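Local atomic coordinates of transcription termination factor FttA (Pyrococcus horikoshii, PDB entry 3AF6), a protein that probably terminates transcription across the archaeal genome by cleaving nascent RNA, using a two-zinc nuclease centre with endonuclease and 5'-3' exonuclease activity. Residues Pro182-Arg187 / Ser332-Leu337; Trp188-Gly193 / Leu206-Glu211; Arg374-Ala379 / Glu474-Arg479. All coordinates share one frame; numbering follows the deposited sequence.

Interaction 1 of 3, residues Pro182-Arg187 / Ser332-Leu337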
loop_
_atom_site.group_PDB
_atom_site.type_symbol
_atom_site.label_atom_id
_atom_site.label_comp_id
_atom_site.label_asym_id
_atom_site.label_seq_id
_atom_site.Cartn_x
_atom_site.Cartn_y
_atom_site.Cartn_z
ATOM N N PRO A 182 -7.762 -28.630 -9.362
ATOM C CA PRO A 182 -6.931 -28.907 -8.184
ATOM C C PRO A 182 -5.490 -28.439 -8.321
ATOM O O PRO A 182 -5.052 -28.137 -9.429
ATOM C CB PRO A 182 -7.043 -30.421 -8.042
ATOM C CG PRO A 182 -7.165 -30.871 -9.456
ATOM C CD PRO A 182 -8.161 -29.885 -10.021
ATOM N N GLU A 183 -4.765 -28.387 -7.199
ATOM C CA GLU A 183 -3.367 -27.956 -7.197
ATOM C C GLU A 183 -2.691 -28.469 -8.447
ATOM O O GLU A 183 -2.751 -29.653 -8.757
ATOM C CB GLU A 183 -2.620 -28.455 -5.955
ATOM C CG GLU A 183 -3.015 -27.729 -4.670
ATOM C CD GLU A 183 -1.946 -27.816 -3.571
ATOM O OE1 GLU A 183 -1.495 -28.943 -3.247
ATOM O OE2 GLU A 183 -1.568 -26.750 -3.026
ATOM N N TYR A 184 -2.037 -27.564 -9.157
ATOM C CA TYR A 184 -1.399 -27.899 -10.412
ATOM C C TYR A 184 0.108 -27.673 -10.439
ATOM O O TYR A 184 0.614 -26.724 -9.855
ATOM C CB TYR A 184 -2.076 -27.079 -11.513
ATOM C CG TYR A 184 -1.549 -27.303 -12.903
ATOM C CD1 TYR A 184 -1.527 -28.580 -13.460
ATOM C CD2 TYR A 184 -1.118 -26.231 -13.684
ATOM C CE1 TYR A 184 -1.093 -28.785 -14.776
ATOM C CE2 TYR A 184 -0.683 -26.420 -14.993
ATOM C CZ TYR A 184 -0.676 -27.700 -15.538
ATOM O OH TYR A 184 -0.278 -27.900 -16.840
ATOM N N LYS A 185 0.819 -28.557 -11.128
ATOM C CA LYS A 185 2.263 -28.439 -11.260
ATOM C C LYS A 185 2.508 -27.902 -12.667
ATOM O O LYS A 185 2.394 -28.631 -13.654
ATOM C CB LYS A 185 2.935 -29.804 -11.084
ATOM C CG LYS A 185 4.456 -29.755 -11.114
ATOM C CD LYS A 185 5.063 -31.155 -11.039
ATOM C CE LYS A 185 6.587 -31.114 -11.169
ATOM N NZ LYS A 185 7.237 -32.435 -10.886
ATOM N N SER A 186 2.836 -26.616 -12.733
ATOM C CA SER A 186 3.078 -25.901 -13.983
ATOM C C SER A 186 4.141 -26.501 -14.912
ATOM O O SER A 186 5.166 -27.025 -14.457
ATOM C CB SER A 186 3.464 -24.454 -13.662
ATOM O OG SER A 186 2.622 -23.895 -12.667
ATOM N N ARG A 187 3.894 -26.399 -16.217
ATOM C CA ARG A 187 4.830 -26.895 -17.223
ATOM C C ARG A 187 5.946 -25.876 -17.447
ATOM O O ARG A 187 7.059 -26.233 -17.843
ATOM C CB ARG A 187 4.113 -27.155 -18.548
ATOM C CG ARG A 187 3.225 -28.390 -18.560
ATOM C CD ARG A 187 2.595 -28.590 -19.940
ATOM N NE ARG A 187 2.567 -30.000 -20.331
ATOM C CZ ARG A 187 1.459 -30.700 -20.569
ATOM N NH1 ARG A 187 0.261 -30.131 -20.460
ATOM N NH2 ARG A 187 1.552 -31.978 -20.916
ATOM N N SER A 332 -4.751 -19.048 -7.403
ATOM C CA SER A 332 -4.911 -19.697 -8.701
ATOM C C SER A 332 -4.543 -21.167 -8.536
ATOM O O SER A 332 -3.903 -21.543 -7.560
ATOM C CB SER A 332 -3.991 -19.056 -9.754
ATOM O OG SER A 332 -2.829 -19.844 -9.965
ATOM N N PRO A 333 -4.931 -22.019 -9.498
ATOM C CA PRO A 333 -4.611 -23.445 -9.394
ATOM C C PRO A 333 -3.139 -23.759 -9.159
ATOM O O PRO A 333 -2.818 -24.777 -8.550
ATOM C CB PRO A 333 -5.117 -24.000 -10.718
ATOM C CG PRO A 333 -6.300 -23.134 -10.999
ATOM C CD PRO A 333 -5.770 -21.761 -10.683
ATOM N N ASP A 334 -2.236 -22.899 -9.624
ATOM C CA ASP A 334 -0.813 -23.170 -9.439
ATOM C C ASP A 334 0.021 -22.041 -8.841
ATOM O O ASP A 334 1.242 -22.045 -8.970
ATOM C CB ASP A 334 -0.194 -23.616 -10.768
ATOM C CG ASP A 334 -0.167 -22.509 -11.807
ATOM O OD1 ASP A 334 -0.922 -21.523 -11.664
ATOM O OD2 ASP A 334 0.604 -22.631 -12.780
ATOM N N ILE A 335 -0.623 -21.087 -8.174
ATOM C CA ILE A 335 0.099 -19.976 -7.562
ATOM C C ILE A 335 -0.422 -19.683 -6.172
ATOM O O ILE A 335 -1.617 -19.487 -5.988
ATOM C CB ILE A 335 -0.035 -18.672 -8.387
ATOM C CG1 ILE A 335 0.655 -18.825 -9.745
ATOM C CG2 ILE A 335 0.570 -17.502 -7.617
ATOM C CD1 ILE A 335 0.565 -17.591 -10.613
ATOM N N ARG A 336 0.477 -19.642 -5.195
ATOM C CA ARG A 336 0.095 -19.342 -3.821
ATOM C C ARG A 336 0.796 -18.073 -3.362
ATOM O O ARG A 336 2.022 -17.945 -3.460
ATOM C CB ARG A 336 0.454 -20.497 -2.896
ATOM C CG ARG A 336 -0.751 -21.189 -2.302
ATOM C CD ARG A 336 -0.330 -22.022 -1.126
ATOM N NE ARG A 336 0.441 -23.183 -1.549
ATOM C CZ ARG A 336 -0.088 -24.235 -2.161
ATOM N NH1 ARG A 336 -1.388 -24.262 -2.412
ATOM N NH2 ARG A 336 0.678 -25.253 -2.521
ATOM N N LEU A 337 0.006 -17.140 -2.847
ATOM C CA LEU A 337 0.512 -15.847 -2.404
ATOM C C LEU A 337 0.685 -15.657 -0.911
ATOM O O LEU A 337 -0.106 -16.135 -0.101
ATOM C CB LEU A 337 -0.408 -14.733 -2.919
ATOM C CG LEU A 337 -0.122 -13.304 -2.446
ATOM C CD1 LEU A 337 1.140 -12.761 -3.117
ATOM C CD2 LEU A 337 -1.319 -12.421 -2.781
#
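Tyr184 N donates to Pro333 O (3.0 Å) where the irregular chain of 182-187 passes the type I turn Ser332-Ile335, the two backbones running 74° apart. The donor lies well above the carbonyl plane, and the same oxygen also receives a CA-H...O contact from Glu183. Pro333 suits the second position of this turn because its ring already fixes phi near the value required; Ser332 OG accepts from Asp334 N (3.1 Å), an ST turn that steadies the corner. On one flank, Glu183 reaches Arg336 through an extended chain whose CG stands anti to its own carbonyl carbon (chi1 -73°). Arg336 answers end-on, with NH1 and NH2 both directed to the single oxygen OE2, at 2.6 Å from NH1 and 2.7 Å from NH2. OE2 lies near the guanidinium plane, while the planes of the two groups are 40° apart. Arg336 NH1 has a second acidic partner in Asp330. On the other flank, Asp334 lies alongside Tyr184, pointing the same way, its CB 4.0 Å from CD2 and oblique to the ring, and offers OD2 to Ser186 OG, a hydrogen bond whose modelled length is too short to be trusted. The tyrosine hydroxyl is bonded to Asp210, and Asp334 OD1 to Ser212. Buried Asp334 thus has hydroxyl partners instead of a counter-ion from these segments, whereas Arg336 is shared by two carboxylates. This polar chemistry implies a linker, leading from the KH region into the metallo-beta-lactamase domain, fastened by directional bonds and charge more than by apolar packing.

Interaction 2 of 3, residues Trp188-Gly193 / Leu206-Glu211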
loop_
_atom_site.group_PDB
_atom_site.type_symbol
_atom_site.label_atom_id
_atom_site.label_comp_id
_atom_site.label_asym_id
_atom_site.label_seq_id
_atom_site.Cartn_x
_atom_site.Cartn_y
_atom_site.Cartn_z
ATOM N N TRP A 188 5.638 -24.601 -17.215
ATOM C CA TRP A 188 6.632 -23.542 -17.373
ATOM C C TRP A 188 6.236 -22.283 -16.605
ATOM O O TRP A 188 5.100 -22.145 -16.161
ATOM C CB TRP A 188 6.880 -23.211 -18.864
ATOM C CG TRP A 188 5.647 -23.037 -19.719
ATOM C CD1 TRP A 188 5.081 -23.974 -20.547
ATOM C CD2 TRP A 188 4.847 -21.857 -19.851
ATOM N NE1 TRP A 188 3.985 -23.447 -21.187
ATOM C CE2 TRP A 188 3.817 -22.150 -20.781
ATOM C CE3 TRP A 188 4.896 -20.579 -19.277
ATOM C CZ2 TRP A 188 2.844 -21.208 -21.149
ATOM C CZ3 TRP A 188 3.926 -19.639 -19.641
ATOM C CH2 TRP A 188 2.916 -19.959 -20.570
ATOM N N ILE A 189 7.185 -21.368 -16.452
ATOM C CA ILE A 189 6.956 -20.131 -15.718
ATOM C C ILE A 189 7.810 -19.038 -16.350
ATOM O O ILE A 189 9.000 -19.238 -16.551
ATOM C CB ILE A 189 7.389 -20.293 -14.232
ATOM C CG1 ILE A 189 6.636 -21.454 -13.580
ATOM C CG2 ILE A 189 7.142 -18.996 -13.469
ATOM C CD1 ILE A 189 7.290 -21.961 -12.318
ATOM N N ARG A 190 7.216 -17.889 -16.663
ATOM C CA ARG A 190 7.980 -16.792 -17.273
ATOM C C ARG A 190 7.556 -15.455 -16.668
ATOM O O ARG A 190 6.404 -15.294 -16.252
ATOM C CB ARG A 190 7.715 -16.705 -18.784
ATOM C CG ARG A 190 7.382 -17.999 -19.483
ATOM C CD ARG A 190 6.415 -17.744 -20.648
ATOM N NE ARG A 190 7.057 -17.145 -21.809
ATOM C CZ ARG A 190 6.408 -16.548 -22.806
ATOM N NH1 ARG A 190 5.081 -16.453 -22.797
ATOM N NH2 ARG A 190 7.098 -16.053 -23.823
ATOM N N ILE A 191 8.468 -14.495 -16.612
ATOM C CA ILE A 191 8.080 -13.189 -16.103
ATOM C C ILE A 191 8.433 -12.137 -17.145
ATOM O O ILE A 191 9.542 -12.122 -17.698
ATOM C CB ILE A 191 8.742 -12.835 -14.738
ATOM C CG1 ILE A 191 10.262 -12.845 -14.849
ATOM C CG2 ILE A 191 8.268 -13.797 -13.669
ATOM C CD1 ILE A 191 10.963 -12.411 -13.546
ATOM N N THR A 192 7.479 -11.257 -17.413
ATOM C CA THR A 192 7.683 -10.222 -18.397
ATOM C C THR A 192 7.540 -8.845 -17.793
ATOM O O THR A 192 6.589 -8.582 -17.060
ATOM C CB THR A 192 6.669 -10.375 -19.524
ATOM O OG1 THR A 192 6.804 -11.681 -20.078
ATOM C CG2 THR A 192 6.900 -9.339 -20.611
ATOM N N GLY A 193 8.487 -7.963 -18.094
ATOM C CA GLY A 193 8.406 -6.611 -17.572
ATOM C C GLY A 193 7.563 -5.735 -18.493
ATOM O O GLY A 193 7.880 -5.549 -19.678
ATOM N N LEU A 206 4.427 -9.056 -15.276
ATOM C CA LEU A 206 3.482 -10.104 -15.602
ATOM C C LEU A 206 4.101 -11.463 -15.377
ATOM O O LEU A 206 5.140 -11.772 -15.958
ATOM C CB LEU A 206 3.048 -9.976 -17.064
ATOM C CG LEU A 206 2.046 -11.009 -17.583
ATOM C CD1 LEU A 206 0.712 -10.883 -16.829
ATOM C CD2 LEU A 206 1.832 -10.772 -19.071
ATOM N N VAL A 207 3.466 -12.268 -14.528
ATOM C CA VAL A 207 3.963 -13.617 -14.248
ATOM C C VAL A 207 3.107 -14.598 -15.024
ATOM O O VAL A 207 1.883 -14.537 -14.949
ATOM C CB VAL A 207 3.885 -13.976 -12.736
ATOM C CG1 VAL A 207 4.381 -15.388 -12.522
ATOM C CG2 VAL A 207 4.716 -12.998 -11.920
ATOM N N GLN A 208 3.751 -15.497 -15.766
ATOM C CA GLN A 208 3.032 -16.478 -16.574
ATOM C C GLN A 208 3.393 -17.928 -16.299
ATOM O O GLN A 208 4.543 -18.253 -15.964
ATOM C CB GLN A 208 3.309 -16.276 -18.070
ATOM C CG GLN A 208 3.283 -14.864 -18.594
ATOM C CD GLN A 208 3.852 -14.792 -19.998
ATOM O OE1 GLN A 208 3.451 -15.540 -20.879
ATOM N NE2 GLN A 208 4.795 -13.887 -20.207
ATOM N N THR A 209 2.392 -18.791 -16.480
ATOM C CA THR A 209 2.542 -20.242 -16.398
ATOM C C THR A 209 1.542 -20.721 -17.454
ATOM O O THR A 209 0.742 -19.929 -17.947
ATOM C CB THR A 209 2.135 -20.842 -15.038
ATOM O OG1 THR A 209 0.714 -20.753 -14.884
ATOM C CG2 THR A 209 2.849 -20.131 -13.896
ATOM N N ASP A 210 1.588 -21.993 -17.820
ATOM C CA ASP A 210 0.641 -22.510 -18.795
ATOM C C ASP A 210 -0.772 -22.544 -18.211
ATOM O O ASP A 210 -1.741 -22.819 -18.915
ATOM C CB ASP A 210 1.033 -23.921 -19.246
ATOM C CG ASP A 210 1.224 -24.893 -18.081
ATOM O OD1 ASP A 210 0.908 -26.089 -18.258
ATOM O OD2 ASP A 210 1.702 -24.484 -17.001
ATOM N N GLU A 211 -0.895 -22.240 -16.925
ATOM C CA GLU A 211 -2.200 -22.282 -16.294
ATOM C C GLU A 211 -2.702 -20.946 -15.794
ATOM O O GLU A 211 -3.907 -20.756 -15.660
ATOM C CB GLU A 211 -2.181 -23.268 -15.119
ATOM C CG GLU A 211 -3.535 -23.500 -14.440
ATOM C CD GLU A 211 -4.618 -23.970 -15.412
ATOM O OE1 GLU A 211 -4.267 -24.604 -16.433
ATOM O OE2 GLU A 211 -5.819 -23.720 -15.152
#
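Arg190 and Gln208 form a hydrogen-bonded pair in the antiparallel beta hairpin of strands 189-193 and 204-209, which opens the metallo-beta-lactamase domain. Arg190 N donates to Gln208 O (2.8 Å), and Gln208 N returns a bond to Arg190 O (2.7 Å). Thr192 and Leu206 repeat the pattern, each N to the other's O at 2.8 Å. Between these two pairs lies the non-hydrogen-bonded pair Ile191 and Val207, whose CG2 methyls meet at 4.0 Å. The hairpin is part of a seven-stranded mixed sheet, with strand 647-649 beyond 189-193 and strand 213-216 beyond 204-209. In the sandwich of two mixed sheets that marks this superfamily, the face carrying Ile189, Ile191, Val207 and Thr209 is the inner one: Ile189, Val207 and Thr209 reach strand 349-355 of the second sheet, which is why branched, mainly apolar residues suit it. The face carrying Arg190, Thr192, Leu206 and Gln208 is more polar. There the Gln208 amide lies 65° from the guanidinium plane of Arg190 and takes a weak, strongly bent bond from NH1 to OE1 (2.7 Å). Its NE2 stands 3.0 Å from Thr192 OG1, which is itself bonded to Thr647. At the open end, Trp188 turns its CG between its own N and carbonyl carbon (chi1 47°), bringing the indole over the backbone of Thr209 and Asp210; Thr209 C lies 3.4 Å from CZ3 beneath one face, and Gln208 CB meets the ring at its edge.

Interaction 3 of 3, residues Arg374-Ala379 / Glu474-Arg479; sequences RLLEPA and EYLSRR
Glu377, Ser477 and Leu476 carry most of this meeting between a metallo-beta-lactamase loop and the entry to helix 478-482 of the beta-CASP domain. Glu377, extended beyond CG, sends its carboxylate across Arg478 at about a right angle. OE2 takes the backbone Arg478 N (3.0 Å) almost head-on to its C-O bond and Arg478 NE (3.3 Å) from above the carboxylate plane, while OE1 receives a weak bond from NH2 (2.9 Å) within the same salt bridge. An acid suits this place because it meets the first amide of a helix, whose positive end would probably steady its charge. Ser477 N donates to Leu375 O (2.9 Å); as N-cap, the residue also reaches forward with its small hydroxyl to Leu480 N in a weak bond. Leu476 lies alongside Leu375, CD2 to CD2, both side chains pointing the same way, an apolar patch beside these polar bonds. Next to it, Leu376 extends CD2 toward Tyr475 O (3.4 Å), and its side chain is about 6 Å from that of the zinc ligand His344. Residues 374-379 lie in the loop between strands 360-364 and 388-392; helix 435-447 packs on Arg374 and Leu375, while helix 282-301 lies against Tyr475.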
loop_
_atom_site.group_PDB
_atom_site.type_symbol
_atom_site.label_atom_id
_atom_site.label_comp_id
_atom_site.label_asym_id
_atom_site.label_seq_id
_atom_site.Cartn_x
_atom_site.Cartn_y
_atom_site.Cartn_z
ATOM N N ARG A 374 11.793 5.308 11.768
ATOM C CA ARG A 374 10.833 5.719 12.780
ATOM C C ARG A 374 9.521 4.954 12.695
ATOM O O ARG A 374 8.958 4.545 13.705
ATOM C CB ARG A 374 10.553 7.204 12.630
ATOM C CG ARG A 374 11.753 8.093 12.852
ATOM C CD ARG A 374 11.868 8.441 14.323
ATOM N NE ARG A 374 12.702 9.617 14.558
ATOM C CZ ARG A 374 12.590 10.395 15.629
ATOM N NH1 ARG A 374 11.677 10.122 16.559
ATOM N NH2 ARG A 374 13.395 11.439 15.774
ATOM N N LEU A 375 9.037 4.751 11.479
ATOM C CA LEU A 375 7.763 4.077 11.277
ATOM C C LEU A 375 7.788 2.566 11.048
ATOM O O LEU A 375 6.827 1.869 11.389
ATOM C CB LEU A 375 7.043 4.732 10.094
ATOM C CG LEU A 375 6.480 6.143 10.268
ATOM C CD1 LEU A 375 6.355 6.827 8.922
ATOM C CD2 LEU A 375 5.120 6.050 10.938
ATOM N N LEU A 376 8.881 2.047 10.494
ATOM C CA LEU A 376 8.906 0.636 10.155
ATOM C C LEU A 376 10.141 -0.195 10.505
ATOM O O LEU A 376 11.194 0.326 10.867
ATOM C CB LEU A 376 8.624 0.525 8.655
ATOM C CG LEU A 376 7.429 1.344 8.148
ATOM C CD1 LEU A 376 7.448 1.385 6.648
ATOM C CD2 LEU A 376 6.114 0.737 8.649
ATOM N N GLU A 377 9.984 -1.507 10.373
ATOM C CA GLU A 377 11.050 -2.462 10.633
ATOM C C GLU A 377 11.630 -2.928 9.297
ATOM O O GLU A 377 10.915 -3.029 8.294
ATOM C CB GLU A 377 10.501 -3.656 11.415
ATOM C CG GLU A 377 10.221 -3.348 12.875
ATOM C CD GLU A 377 9.348 -4.387 13.542
ATOM O OE1 GLU A 377 9.564 -5.595 13.311
ATOM O OE2 GLU A 377 8.452 -3.995 14.312
ATOM N N PRO A 378 12.930 -3.241 9.269
ATOM C CA PRO A 378 13.541 -3.686 8.015
ATOM C C PRO A 378 12.745 -4.795 7.351
ATOM O O PRO A 378 12.088 -5.583 8.027
ATOM C CB PRO A 378 14.942 -4.122 8.445
ATOM C CG PRO A 378 14.748 -4.547 9.869
ATOM C CD PRO A 378 13.826 -3.490 10.413
ATOM N N ALA A 379 12.811 -4.836 6.019
ATOM C CA ALA A 379 12.106 -5.826 5.218
ATOM C C ALA A 379 12.401 -7.273 5.611
ATOM O O ALA A 379 13.497 -7.611 6.052
ATOM C CB ALA A 379 12.439 -5.625 3.770
ATOM N N GLU A 474 -0.745 -2.115 14.033
ATOM C CA GLU A 474 -0.046 -3.369 13.779
ATOM C C GLU A 474 0.893 -3.332 12.571
ATOM O O GLU A 474 1.757 -4.198 12.426
ATOM C CB GLU A 474 -1.046 -4.510 13.604
ATOM C CG GLU A 474 -1.666 -4.999 14.909
ATOM C CD GLU A 474 -2.509 -6.253 14.718
ATOM O OE1 GLU A 474 -1.991 -7.238 14.146
ATOM O OE2 GLU A 474 -3.688 -6.255 15.143
ATOM N N TYR A 475 0.728 -2.342 11.699
ATOM C CA TYR A 475 1.579 -2.245 10.526
ATOM C C TYR A 475 2.794 -1.362 10.742
ATOM O O TYR A 475 3.665 -1.259 9.881
ATOM C CB TYR A 475 0.767 -1.780 9.309
ATOM C CG TYR A 475 0.065 -2.932 8.627
ATOM C CD1 TYR A 475 -1.207 -3.351 9.039
ATOM C CD2 TYR A 475 0.717 -3.674 7.631
ATOM C CE1 TYR A 475 -1.810 -4.487 8.480
ATOM C CE2 TYR A 475 0.126 -4.807 7.066
ATOM C CZ TYR A 475 -1.135 -5.208 7.501
ATOM O OH TYR A 475 -1.690 -6.349 6.984
ATOM N N LEU A 476 2.860 -0.731 11.906
ATOM C CA LEU A 476 3.999 0.113 12.245
ATOM C C LEU A 476 4.967 -0.726 13.072
ATOM O O LEU A 476 4.676 -1.879 13.415
ATOM C CB LEU A 476 3.545 1.340 13.047
ATOM C CG LEU A 476 2.772 2.413 12.260
ATOM C CD1 LEU A 476 2.168 3.434 13.226
ATOM C CD2 LEU A 476 3.705 3.111 11.261
ATOM N N SER A 477 6.127 -0.159 13.372
ATOM C CA SER A 477 7.112 -0.865 14.177
ATOM C C SER A 477 6.503 -1.130 15.547
ATOM O O SER A 477 5.638 -0.376 16.007
ATOM C CB SER A 477 8.371 -0.022 14.339
ATOM O OG SER A 477 8.060 1.183 15.011
ATOM N N ARG A 478 6.957 -2.202 16.189
ATOM C CA ARG A 478 6.482 -2.584 17.510
ATOM C C ARG A 478 6.520 -1.435 18.510
ATOM O O ARG A 478 5.610 -1.287 19.323
ATOM C CB ARG A 478 7.313 -3.754 18.031
ATOM C CG ARG A 478 6.785 -5.101 17.586
ATOM C CD ARG A 478 7.815 -6.192 17.748
ATOM N NE ARG A 478 8.885 -6.085 16.763
ATOM C CZ ARG A 478 9.826 -7.008 16.586
ATOM N NH1 ARG A 478 9.839 -8.110 17.331
ATOM N NH2 ARG A 478 10.747 -6.834 15.649
ATOM N N ARG A 479 7.566 -0.619 18.447
ATOM C CA ARG A 479 7.685 0.507 19.361
ATOM C C ARG A 479 6.565 1.507 19.129
ATOM O O ARG A 479 5.716 1.730 19.995
ATOM C CB ARG A 479 9.036 1.200 19.187
ATOM C CG ARG A 479 9.285 2.292 20.212
ATOM C CD ARG A 479 10.753 2.695 20.278
ATOM N NE ARG A 479 11.081 3.768 19.342
ATOM C CZ ARG A 479 12.278 4.342 19.256
ATOM N NH1 ARG A 479 13.262 3.934 20.052
ATOM N NH2 ARG A 479 12.489 5.332 18.389
#

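Interactions 1 and 2 adjoin at one end of the metallo-beta-lactamase domain, with centres 12 Å apart; interaction 3 lies about 33 Å from both, nearer the chain's centre. Residues 182-187 run directly into the first hairpin strand, and Asp334 OD2 probably hydrogen-bonds Thr209 OG1, tying the turn of one contact to the strand of the other. Interaction 2 is the buried member, a ladder of backbone bonds within one sheet. Interactions 1 and 3 are partly buried; each joins an irregular segment to the start of a strand or helix, pairing one backbone-to-backbone bond with a glutamate-arginine bridge, its arginine buried in interaction 1 and exposed in interaction 3. Interaction 3 alone spans two catalytic-core domains.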